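Local coordinates for protein dITP/XTP pyrophosphatase (Coxiella burnetii, PDB 3TQU) that probably hydrolyses non-canonical purine nucleoside triphosphates such as XTP, dITP and ITP to their monophosphates and diphosphate, clearing them from the nucleotide pool, at residues 100-105 with 160-165. Residues are numbered along the deposited sequence; the frame is centred on the assembly and turned at random.
Sequences ERIQKV and DPIFYV
Ile102 and Ile162 bring the two backbones nearest each other, 7.2 Å from CA to CA, where helix 98-112 meets the 3-10 turn 160-162 leading into strand 163-165. In this HAM1-family fold, built round a long mixed sheet, the contact joins a helix to the entry of a short strand that pairs with strand 137-147. Within 100-105 the helical pattern is regular, Val105 N bonding Arg101 O at 3.0 Å, and the one-turn spacing of Ile102 and Val105 sets both on the side facing the turn. A bond from Phe163 N to Asp160 O at 3.2 Å closes the 3-10 turn, in which the CB atoms of Pro161 and Ile162 both point toward the helix.

All contacts across are apolar. Ile102 divides its two branches: CG2, anti to the backbone N, meets Ile162 CG2 at 3.6 Å, while CG1 carries CD1 over to the proline ring, 3.8 Å from Pro161 CG and 4.0 Å from Pro161 CD. The Ile102 side chain lies roughly perpendicular to that of Pro161, whereas the two isoleucine side chains lie alongside one another, running antiparallel. In Ile162 a chi1 of 58° leaves CG1 flanked by both backbone neighbours, N and C, and with chi2 extended at 174° its CD1 projects between Ile102 and Val105.

Beyond the pair, Val105 also packs on Ile77 of strand 68-77 and on Tyr159, and Ile162 on Ile147, so the contact continues into the sheet. In the adjoining Asp160, a predicted substrate-binding residue, CB points away from the helix, and OD2 forms a salt bridge with NZ of Lys180, another predicted one. Ile162 CD1 lies 3.7 Å from Val105 CG1 and 4.0 Å from Ile102 CG2.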
# COMPACT_ATOMS: atom_id res chain seq x y z
N GLU A 100 -11.71 -17.13 22.94
CA GLU A 100 -10.36 -17.55 23.30
C GLU A 100 -9.32 -16.49 22.93
O GLU A 100 -8.44 -16.18 23.73
CB GLU A 100 -10.00 -18.87 22.61
CG GLU A 100 -10.75 -20.08 23.13
CD GLU A 100 -10.31 -21.36 22.44
OE1 GLU A 100 -9.26 -21.91 22.83
OE2 GLU A 100 -11.01 -21.81 21.51
N ARG A 101 -9.44 -15.96 21.72
CA ARG A 101 -8.52 -14.93 21.25
C ARG A 101 -8.59 -13.68 22.12
O ARG A 101 -7.56 -13.07 22.43
CB ARG A 101 -8.81 -14.58 19.78
CG ARG A 101 -8.31 -15.62 18.79
CD ARG A 101 -8.64 -15.24 17.35
NE ARG A 101 -10.02 -15.57 17.01
CZ ARG A 101 -10.43 -16.77 16.61
NH1 ARG A 101 -9.55 -17.76 16.49
NH2 ARG A 101 -11.71 -16.98 16.32
N ILE A 102 -9.80 -13.30 22.52
CA ILE A 102 -10.00 -12.16 23.41
C ILE A 102 -9.25 -12.37 24.72
O ILE A 102 -8.60 -11.46 25.23
CB ILE A 102 -11.49 -11.94 23.70
CG1 ILE A 102 -12.20 -11.37 22.47
CG2 ILE A 102 -11.67 -11.00 24.88
CD1 ILE A 102 -13.71 -11.42 22.54
N GLN A 103 -9.32 -13.59 25.25
CA GLN A 103 -8.66 -13.90 26.50
C GLN A 103 -7.14 -13.88 26.38
O GLN A 103 -6.45 -13.44 27.30
CB GLN A 103 -9.13 -15.25 27.05
CG GLN A 103 -10.51 -15.19 27.67
CD GLN A 103 -10.58 -14.18 28.80
OE1 GLN A 103 -9.70 -14.12 29.65
NE2 GLN A 103 -11.64 -13.37 28.81
N LYS A 104 -6.62 -14.34 25.25
CA LYS A 104 -5.18 -14.33 25.03
C LYS A 104 -4.65 -12.90 24.94
O LYS A 104 -3.58 -12.60 25.47
CB LYS A 104 -4.80 -15.14 23.79
CG LYS A 104 -3.30 -15.30 23.61
CD LYS A 104 -2.95 -16.64 22.99
CE LYS A 104 -1.44 -16.84 22.91
NZ LYS A 104 -0.79 -15.83 22.03
N VAL A 105 -5.40 -12.03 24.28
CA VAL A 105 -5.02 -10.63 24.20
C VAL A 105 -5.02 -9.99 25.59
O VAL A 105 -4.09 -9.26 25.94
CB VAL A 105 -5.96 -9.84 23.27
CG1 VAL A 105 -5.87 -8.34 23.56
CG2 VAL A 105 -5.61 -10.13 21.82
N ASP A 160 -14.10 -7.27 18.83
CA ASP A 160 -15.02 -6.15 19.06
C ASP A 160 -15.36 -5.88 20.53
O ASP A 160 -15.40 -4.72 20.95
CB ASP A 160 -16.31 -6.32 18.24
CG ASP A 160 -16.10 -6.01 16.77
OD1 ASP A 160 -15.04 -5.45 16.42
OD2 ASP A 160 -17.02 -6.30 15.96
N PRO A 161 -15.60 -6.94 21.32
CA PRO A 161 -15.97 -6.74 22.73
C PRO A 161 -14.90 -6.06 23.59
O PRO A 161 -15.25 -5.50 24.63
CB PRO A 161 -16.23 -8.17 23.23
CG PRO A 161 -16.59 -8.94 22.01
CD PRO A 161 -15.74 -8.35 20.92
N ILE A 162 -13.63 -6.11 23.19
CA ILE A 162 -12.58 -5.46 23.97
C ILE A 162 -11.97 -4.24 23.29
O ILE A 162 -10.98 -3.68 23.77
CB ILE A 162 -11.44 -6.43 24.38
CG1 ILE A 162 -10.80 -7.07 23.14
CG2 ILE A 162 -11.95 -7.48 25.36
CD1 ILE A 162 -9.58 -7.92 23.45
N PHE A 163 -12.55 -3.82 22.17
CA PHE A 163 -12.05 -2.63 21.48
C PHE A 163 -12.84 -1.39 21.89
O PHE A 163 -13.88 -1.09 21.30
CB PHE A 163 -12.08 -2.82 19.97
CG PHE A 163 -11.37 -1.72 19.23
CD1 PHE A 163 -9.99 -1.73 19.11
CD2 PHE A 163 -12.08 -0.68 18.65
CE1 PHE A 163 -9.33 -0.72 18.43
CE2 PHE A 163 -11.43 0.33 17.97
CZ PHE A 163 -10.05 0.31 17.86
N TYR A 164 -12.34 -0.69 22.90
CA TYR A 164 -12.99 0.51 23.40
C TYR A 164 -12.80 1.67 22.43
O TYR A 164 -11.68 1.97 22.01
CB TYR A 164 -12.42 0.88 24.78
CG TYR A 164 -13.04 2.11 25.40
CD1 TYR A 164 -12.34 3.32 25.43
CD2 TYR A 164 -14.30 2.08 25.97
CE1 TYR A 164 -12.90 4.45 26.00
CE2 TYR A 164 -14.87 3.20 26.54
CZ TYR A 164 -14.16 4.39 26.55
OH TYR A 164 -14.71 5.52 27.12
N VAL A 165 -13.91 2.33 22.08
CA VAL A 165 -13.88 3.43 21.14
C VAL A 165 -14.08 4.75 21.88
O VAL A 165 -15.21 5.12 22.19
CB VAL A 165 -14.98 3.28 20.07
CG1 VAL A 165 -14.86 4.38 19.02
CG2 VAL A 165 -14.88 1.90 19.42